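PDB 2C1D: SOXA from Paracoccus denitrificans, which forms, with SoxX, the heme enzyme that couples thiosulfate to the conserved cysteine of the carrier subunit SoxY, initiating sulfur oxidation. Local coordinates for the heme c site. Sequence-based numbering; all coordinates share one arbitrary frame.

The heme c site. Residues 69, 79-80, 83-84, 90, 93, 99, 101, 103, 113-114, 117-118, 121-122, 127, 137. With HEC (heme c), chain D; ZN (zinc ion), chain B; ZN (zinc ion), chain C.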
ATOM      1  N   TRP A  69      -7.993  21.838  18.487  1.00 29.63           N
ATOM      2  CA  TRP A  69      -6.973  21.907  19.552  1.00 29.91           C
ATOM      3  C   TRP A  69      -7.337  22.998  20.568  1.00 31.04           C
ATOM      4  O   TRP A  69      -7.151  22.823  21.772  1.00 30.40           O
ATOM      5  CB  TRP A  69      -5.605  22.182  18.931  1.00 29.90           C
ATOM      6  CG  TRP A  69      -4.474  22.494  19.875  1.00 28.66           C
ATOM      7  CD1 TRP A  69      -4.130  23.731  20.375  1.00 27.76           C
ATOM      8  CD2 TRP A  69      -3.485  21.583  20.351  1.00 26.97           C
ATOM      9  NE1 TRP A  69      -3.019  23.630  21.183  1.00 26.99           N
ATOM     10  CE2 TRP A  69      -2.595  22.324  21.187  1.00 27.09           C
ATOM     11  CE3 TRP A  69      -3.280  20.199  20.204  1.00 25.99           C
ATOM     12  CZ2 TRP A  69      -1.531  21.734  21.856  1.00 25.12           C
ATOM     13  CZ3 TRP A  69      -2.206  19.606  20.865  1.00 28.13           C
ATOM     14  CH2 TRP A  69      -1.332  20.379  21.670  1.00 27.09           C
ATOM     15  N   SER A  79      -9.711  21.966  26.923  1.00 34.06           N
ATOM     16  CA  SER A  79      -9.149  21.916  25.580  1.00 32.87           C
ATOM     17  C   SER A  79      -7.704  21.384  25.594  1.00 32.13           C
ATOM     18  O   SER A  79      -7.041  21.359  26.650  1.00 31.02           O
ATOM     19  CB  SER A  79      -9.167  23.303  24.949  1.00 32.66           C
ATOM     20  OG  SER A  79      -8.237  24.142  25.575  1.00 32.38           O
ATOM     21  N   CYS A  80      -7.233  20.951  24.420  1.00 29.96           N
ATOM     22  CA  CYS A  80      -5.833  20.549  24.270  1.00 29.45           C
ATOM     23  C   CYS A  80      -4.962  21.683  24.774  1.00 29.20           C
ATOM     24  O   CYS A  80      -4.063  21.495  25.585  1.00 29.47           O
ATOM     25  CB  CYS A  80      -5.473  20.233  22.800  1.00 28.32           C
ATOM     26  SG  CYS A  80      -6.557  19.008  22.020  1.00 26.76           S
ATOM     27  N   CYS A  83      -3.949  22.536  28.559  1.00 29.30           N
ATOM     28  CA  CYS A  83      -2.803  21.855  29.157  1.00 29.28           C
ATOM     29  C   CYS A  83      -1.503  21.981  28.383  1.00 28.98           C
ATOM     30  O   CYS A  83      -0.439  22.075  28.991  1.00 29.16           O
ATOM     31  CB  CYS A  83      -3.107  20.387  29.362  1.00 28.37           C
ATOM     32  SG  CYS A  83      -4.424  20.088  30.565  1.00 29.96           S
ATOM     33  N   HIS A  84      -1.573  21.972  27.054  1.00 28.32           N
ATOM     34  CA  HIS A  84      -0.357  21.914  26.218  1.00 28.15           C
ATOM     35  C   HIS A  84       0.025  23.260  25.637  1.00 28.37           C
ATOM     36  O   HIS A  84       1.047  23.361  24.968  1.00 27.99           O
ATOM     37  CB  HIS A  84      -0.552  20.941  25.070  1.00 27.14           C
ATOM     38  CG  HIS A  84      -0.695  19.529  25.501  1.00 26.95           C
ATOM     39  ND1 HIS A  84       0.324  18.835  26.115  1.00 25.61           N
ATOM     40  CD2 HIS A  84      -1.725  18.663  25.378  1.00 25.85           C
ATOM     41  CE1 HIS A  84      -0.079  17.602  26.363  1.00 26.17           C
ATOM     42  NE2 HIS A  84      -1.325  17.472  25.931  1.00 27.71           N
ATOM     43  N   MET A  90       4.109  19.990  20.749  1.00 25.28           N
ATOM     44  CA  MET A  90       4.343  18.685  20.182  1.00 25.02           C
ATOM     45  C   MET A  90       5.466  18.650  19.157  1.00 24.68           C
ATOM     46  O   MET A  90       5.583  17.678  18.413  1.00 23.89           O
ATOM     47  CB  MET A  90       3.048  18.147  19.587  1.00 24.78           C
ATOM     48  CG  MET A  90       1.928  17.982  20.609  1.00 25.61           C
ATOM     49  SD  MET A  90       2.429  16.791  21.872  1.00 27.75           S
ATOM     50  CE  MET A  90       1.481  17.370  23.382  1.00 31.40           C
ATOM     51  N   LEU A  93       7.675  15.355  17.859  1.00 24.11           N
ATOM     52  CA  LEU A  93       7.020  14.078  18.201  1.00 23.79           C
ATOM     53  C   LEU A  93       6.755  13.200  16.982  1.00 24.24           C
ATOM     54  O   LEU A  93       7.142  12.007  16.951  1.00 23.24           O
ATOM     55  CB  LEU A  93       5.708  14.325  18.958  1.00 24.12           C
ATOM     56  CG  LEU A  93       4.968  13.095  19.477  1.00 22.98           C
ATOM     57  CD1 LEU A  93       5.833  12.268  20.451  1.00 23.49           C
ATOM     58  CD2 LEU A  93       3.666  13.479  20.137  1.00 22.56           C
ATOM     59  N   ARG A  99       6.567   4.905  18.639  1.00 24.08           N
ATOM     60  CA  ARG A  99       7.589   4.556  19.625  1.00 24.07           C
ATOM     61  C   ARG A  99       7.052   3.827  20.859  1.00 24.22           C
ATOM     62  O   ARG A  99       5.873   3.877  21.166  1.00 24.29           O
ATOM     63  CB  ARG A  99       8.342   5.813  20.067  1.00 23.23           C
ATOM     64  CG  ARG A  99       7.537   6.695  21.030  1.00 22.82           C
ATOM     65  CD  ARG A  99       8.097   8.108  21.201  1.00 21.65           C
ATOM     66  NE  ARG A  99       7.318   8.951  22.110  1.00 21.61           N
ATOM     67  CZ  ARG A  99       7.665  10.179  22.461  1.00 20.81           C
ATOM     68  NH1 ARG A  99       8.776  10.700  21.984  1.00 23.86           N
ATOM     69  NH2 ARG A  99       6.893  10.891  23.271  1.00 23.42           N
ATOM     70  N   ASP A 101       6.659   4.130  24.531  1.00 23.32           N
ATOM     71  CA  ASP A 101       6.588   5.233  25.447  1.00 24.25           C
ATOM     72  C   ASP A 101       7.544   5.105  26.601  1.00 24.86           C
ATOM     73  O   ASP A 101       7.699   4.020  27.168  1.00 25.38           O
ATOM     74  CB  ASP A 101       5.172   5.345  26.008  1.00 24.65           C
ATOM     75  CG  ASP A 101       4.997   6.584  26.827  1.00 25.91           C
ATOM     76  OD1 ASP A 101       4.972   6.485  28.096  1.00 25.05           O
ATOM     77  OD2 ASP A 101       4.919   7.690  26.256  1.00 25.56           O
ATOM     78  N   HIS A 103       7.489   6.195  29.652  1.00 24.84           N
ATOM     79  CA  HIS A 103       6.900   5.972  30.973  1.00 24.84           C
ATOM     80  C   HIS A 103       6.100   4.669  31.092  1.00 25.12           C
ATOM     81  O   HIS A 103       6.184   4.030  32.114  1.00 25.31           O
ATOM     82  CB  HIS A 103       5.941   7.098  31.346  1.00 24.32           C
ATOM     83  CG  HIS A 103       6.495   8.474  31.182  1.00 24.68           C
ATOM     84  ND1 HIS A 103       7.600   8.920  31.866  1.00 23.39           N
ATOM     85  CD2 HIS A 103       6.034   9.534  30.467  1.00 22.09           C
ATOM     86  CE1 HIS A 103       7.823  10.185  31.547  1.00 26.00           C
ATOM     87  NE2 HIS A 103       6.874  10.582  30.713  1.00 23.27           N
ATOM     88  N   TYR A 113      -1.769   8.313  21.602  1.00 24.63           N
ATOM     89  CA  TYR A 113      -1.559   9.460  22.500  1.00 24.48           C
ATOM     90  C   TYR A 113      -2.765  10.385  22.486  1.00 25.33           C
ATOM     91  O   TYR A 113      -3.211  10.853  23.531  1.00 25.53           O
ATOM     92  CB  TYR A 113      -0.316  10.263  22.118  1.00 25.33           C
ATOM     93  CG  TYR A 113       1.022   9.683  22.520  1.00 24.06           C
ATOM     94  CD1 TYR A 113       2.070   9.615  21.604  1.00 24.18           C
ATOM     95  CD2 TYR A 113       1.255   9.248  23.817  1.00 24.09           C
ATOM     96  CE1 TYR A 113       3.299   9.102  21.956  1.00 23.36           C
ATOM     97  CE2 TYR A 113       2.490   8.740  24.198  1.00 21.99           C
ATOM     98  CZ  TYR A 113       3.509   8.666  23.261  1.00 25.26           C
ATOM     99  OH  TYR A 113       4.731   8.177  23.630  1.00 21.65           O
ATOM    100  N   VAL A 114      -3.309  10.652  21.305  1.00 24.91           N
ATOM    101  CA  VAL A 114      -4.432  11.570  21.210  1.00 25.58           C
ATOM    102  C   VAL A 114      -5.584  10.972  22.031  1.00 25.67           C
ATOM    103  O   VAL A 114      -6.132  11.638  22.879  1.00 25.82           O
ATOM    104  CB  VAL A 114      -4.847  11.841  19.737  1.00 25.25           C
ATOM    105  CG1 VAL A 114      -6.094  12.656  19.673  1.00 24.88           C
ATOM    106  CG2 VAL A 114      -3.700  12.557  18.976  1.00 25.94           C
ATOM    107  N   CYS A 117      -5.458  11.247  25.947  1.00 27.90           N
ATOM    108  CA  CYS A 117      -5.869  12.525  26.486  1.00 27.94           C
ATOM    109  C   CYS A 117      -7.370  12.718  26.346  1.00 28.63           C
ATOM    110  O   CYS A 117      -8.052  13.096  27.303  1.00 27.69           O
ATOM    111  CB  CYS A 117      -5.062  13.669  25.881  1.00 27.53           C
ATOM    112  SG  CYS A 117      -3.356  13.717  26.544  1.00 27.17           S
ATOM    113  N   VAL A 118      -7.891  12.418  25.163  1.00 28.76           N
ATOM    114  CA  VAL A 118      -9.342  12.500  24.925  1.00 29.40           C
ATOM    115  C   VAL A 118     -10.155  11.767  26.015  1.00 29.89           C
ATOM    116  O   VAL A 118     -11.108  12.338  26.550  1.00 30.57           O
ATOM    117  CB  VAL A 118      -9.711  11.949  23.530  1.00 28.89           C
ATOM    118  CG1 VAL A 118     -11.221  11.925  23.316  1.00 29.69           C
ATOM    119  CG2 VAL A 118      -9.064  12.757  22.443  1.00 28.55           C
ATOM    120  N   ARG A 121      -8.435  12.531  30.132  1.00 35.43           N
ATOM    121  CA  ARG A 121      -8.270  13.906  30.591  1.00 35.28           C
ATOM    122  C   ARG A 121      -9.341  14.867  30.149  1.00 36.31           C
ATOM    123  O   ARG A 121      -9.423  15.982  30.676  1.00 36.75           O
ATOM    124  CB  ARG A 121      -6.918  14.446  30.158  1.00 34.90           C
ATOM    125  CG  ARG A 121      -5.796  13.672  30.748  1.00 33.86           C
ATOM    126  CD  ARG A 121      -4.440  14.207  30.396  1.00 34.42           C
ATOM    127  NE  ARG A 121      -3.424  13.528  31.182  1.00 33.99           N
ATOM    128  CZ  ARG A 121      -2.632  12.559  30.754  1.00 34.77           C
ATOM    129  NH1 ARG A 121      -2.672  12.109  29.506  1.00 36.04           N
ATOM    130  NH2 ARG A 121      -1.755  12.047  31.603  1.00 37.24           N
ATOM    131  N   MET A 122     -10.150  14.463  29.175  1.00 36.76           N
ATOM    132  CA  MET A 122     -11.240  15.311  28.732  1.00 37.27           C
ATOM    133  C   MET A 122     -12.598  14.662  28.920  1.00 37.45           C
ATOM    134  O   MET A 122     -13.618  15.281  28.596  1.00 37.89           O
ATOM    135  CB  MET A 122     -11.008  15.716  27.282  1.00 37.41           C
ATOM    136  CG  MET A 122      -9.669  16.410  27.106  1.00 38.05           C
ATOM    137  SD  MET A 122      -9.358  16.763  25.426  1.00 36.82           S
ATOM    138  CE  MET A 122     -10.273  18.327  25.220  1.00 39.40           C
ATOM    139  N   TRP A 127     -12.128   8.947  20.300  1.00 33.02           N
ATOM    140  CA  TRP A 127     -12.312   9.266  18.877  1.00 32.72           C
ATOM    141  C   TRP A 127     -11.993   8.054  17.999  1.00 31.78           C
ATOM    142  O   TRP A 127     -11.023   7.317  18.240  1.00 31.45           O
ATOM    143  CB  TRP A 127     -11.446  10.457  18.448  1.00 32.56           C
ATOM    144  CG  TRP A 127     -11.808  11.794  19.073  1.00 32.86           C
ATOM    145  CD1 TRP A 127     -12.944  12.119  19.772  1.00 34.01           C
ATOM    146  CD2 TRP A 127     -11.012  12.985  19.037  1.00 33.15           C
ATOM    147  NE1 TRP A 127     -12.893  13.433  20.171  1.00 34.77           N
ATOM    148  CE2 TRP A 127     -11.725  13.992  19.721  1.00 33.51           C
ATOM    149  CE3 TRP A 127      -9.772  13.310  18.466  1.00 31.94           C
ATOM    150  CZ2 TRP A 127     -11.230  15.277  19.880  1.00 35.37           C
ATOM    151  CZ3 TRP A 127      -9.280  14.598  18.621  1.00 32.66           C
ATOM    152  CH2 TRP A 127      -9.999  15.562  19.321  1.00 34.21           C
ATOM    153  N   MET A 137      -6.398  16.196  13.854  1.00 25.49           N
ATOM    154  CA  MET A 137      -5.467  16.372  14.962  1.00 25.89           C
ATOM    155  C   MET A 137      -4.084  15.822  14.598  1.00 25.70           C
ATOM    156  O   MET A 137      -3.078  16.469  14.856  1.00 25.39           O
ATOM    157  CB  MET A 137      -5.981  15.735  16.248  1.00 25.85           C
ATOM    158  CG  MET A 137      -5.260  16.264  17.503  1.00 27.11           C
ATOM    159  SD  MET A 137      -5.379  18.042  17.720  1.00 27.95           S
ATOM    160  CE  MET A 137      -7.149  18.155  18.159  1.00 31.56           C
TER
HETATM  161 FE   HEC D1291      -2.368  15.647  26.130  1.00 26.59          FE
HETATM  162  CHA HEC D1291       0.505  13.678  26.495  1.00 26.00           C
HETATM  163  CHB HEC D1291      -2.106  15.403  22.805  1.00 26.08           C
HETATM  164  CHC HEC D1291      -5.325  17.273  25.888  1.00 27.07           C
HETATM  165  CHD HEC D1291      -2.147  16.495  29.454  1.00 26.23           C
HETATM  166  NA  HEC D1291      -1.030  14.731  24.904  1.00 25.26           N
HETATM  167  C1A HEC D1291       0.078  13.988  25.230  1.00 25.93           C
HETATM  168  C2A HEC D1291       0.692  13.539  24.016  1.00 24.97           C
HETATM  169  C3A HEC D1291      -0.035  14.016  22.999  1.00 25.94           C
HETATM  170  C4A HEC D1291      -1.153  14.756  23.536  1.00 24.61           C
HETATM  171  CMA HEC D1291       0.213  13.800  21.501  1.00 26.61           C
HETATM  172  CAA HEC D1291       1.963  12.669  23.954  1.00 25.93           C
HETATM  173  CBA HEC D1291       3.134  13.552  24.339  1.00 25.44           C
HETATM  174  CGA HEC D1291       4.440  12.799  24.536  1.00 26.56           C
HETATM  175  O1A HEC D1291       4.447  11.582  24.829  1.00 24.75           O
HETATM  176  O2A HEC D1291       5.483  13.494  24.397  1.00 22.40           O
HETATM  177  NB  HEC D1291      -3.501  16.266  24.603  1.00 27.19           N
HETATM  178  C1B HEC D1291      -3.260  15.970  23.281  1.00 26.44           C
HETATM  179  C2B HEC D1291      -4.447  16.344  22.525  1.00 26.18           C
HETATM  180  C3B HEC D1291      -5.336  16.870  23.375  1.00 25.26           C
HETATM  181  C4B HEC D1291      -4.752  16.832  24.709  1.00 26.65           C
HETATM  182  CMB HEC D1291      -4.583  16.224  20.993  1.00 27.79           C
HETATM  183  CAB HEC D1291      -6.759  17.412  23.017  1.00 27.21           C
HETATM  184  CBB HEC D1291      -7.507  16.477  22.354  1.00 27.52           C
HETATM  185  NC  HEC D1291      -3.509  16.722  27.461  1.00 27.21           N
HETATM  186  C1C HEC D1291      -4.750  17.233  27.154  1.00 28.51           C
HETATM  187  C2C HEC D1291      -5.274  17.844  28.360  1.00 27.94           C
HETATM  188  C3C HEC D1291      -4.453  17.526  29.390  1.00 29.74           C
HETATM  189  C4C HEC D1291      -3.284  16.888  28.806  1.00 27.16           C
HETATM  190  CMC HEC D1291      -6.719  18.385  28.469  1.00 26.44           C
HETATM  191  CAC HEC D1291      -4.600  17.905  30.903  1.00 31.78           C
HETATM  192  CBC HEC D1291      -5.749  17.606  31.551  1.00 32.42           C
HETATM  193  ND  HEC D1291      -1.016  15.155  27.711  1.00 24.45           N
HETATM  194  C1D HEC D1291      -1.195  15.599  29.019  1.00 26.16           C
HETATM  195  C2D HEC D1291      -0.227  14.945  29.877  1.00 25.34           C
HETATM  196  C3D HEC D1291       0.588  14.045  28.965  1.00 25.40           C
HETATM  197  C4D HEC D1291       0.034  14.250  27.636  1.00 27.19           C
HETATM  198  CMD HEC D1291      -0.031  15.093  31.398  1.00 27.12           C
HETATM  199  CAD HEC D1291       1.750  13.118  29.357  1.00 23.59           C
HETATM  200  CBD HEC D1291       3.032  13.890  29.298  1.00 23.56           C
HETATM  201  CGD HEC D1291       4.236  12.981  29.535  1.00 23.81           C
HETATM  202  O1D HEC D1291       5.277  13.487  30.052  1.00 25.33           O
HETATM  203  O2D HEC D1291       4.148  11.783  29.188  1.00 25.06           O
HETATM  204 ZN    ZN B1294       6.787  12.392  29.755  1.00 25.35          ZN
HETATM  205 ZN    ZN C1296       6.100  15.078  25.197  1.00 24.06          ZN
HETATM  206  O   HOH W   1       7.319  11.865  27.700  1.00 25.29           O
HETATM  207  O   HOH W   2       7.798  14.351  26.087  1.00 29.18           O
HETATM  208  O   HOH W   3       6.065  10.069  26.314  1.00 25.89           O
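The CXXCH motif on helix 80-84 makes this a c-type heme site, with near-octahedral iron in histidine/cysteine axial ligation; the heme probably serves electron transfer, since the catalytic cysteine ligates the other heme. His84 NE2 binds FE at 2.1 Å and the Cys117 side-chain sulfur SG binds FE from the opposite face at 2.2 Å, with an NE2-FE-SG angle of 174°. The thioether from Cys80 SG to the vinyl-derived HEC CAB is 1.9 Å long, and Cys83 is the corresponding attachment at CAC. On the histidine face, Met90, bent at chi2 (-62°), lays its methyl CE over pyrrole ring A, 3.7 Å from HEC C3A, and also over the rim of the His84 imidazole, which probably restricts rotation of that ring. On the cysteine face, Arg121 runs extended from CG to NE beneath the macrocycle, its guanidinium centred over C2D and NH1 3.6 Å from the centroid of pyrrole ring D, a cation-pi contact. The same NH1 makes a weak hydrogen bond to Cys117 SG, so its positive charge may stabilise a thiolate.

At the propionate edge, Arg99 NH2 forms a salt bridge with HEC O1A of the ring A propionate at 3.0 Å, although the hydrogen bond within it is bent and weak. O2A and water 2 bind the chain C zinc, while O1D, His103 NE2 and water 1 bind that of chain B; both ions may come from crystallisation. Tyr113 from helix 110-122 turns one ring face to the propionate methylene, with Tyr113 CG 3.4 Å from HEC CAA. Its hydroxyl receives a nearly straight bond from Arg99 NE, in the guanidinium plane, and Tyr113 OH donates to the anti lone pair of Asp101 OD2 at 2.7 Å. An alanine in place of Tyr113 would probably loosen the propionate and leave Arg99 and Asp101 less firmly oriented, since both ring packing and bridging hydroxyl would be lost. Farther out, His103 N donates to Asp101 OD1 from above the carboxylate plane, 58° out of it.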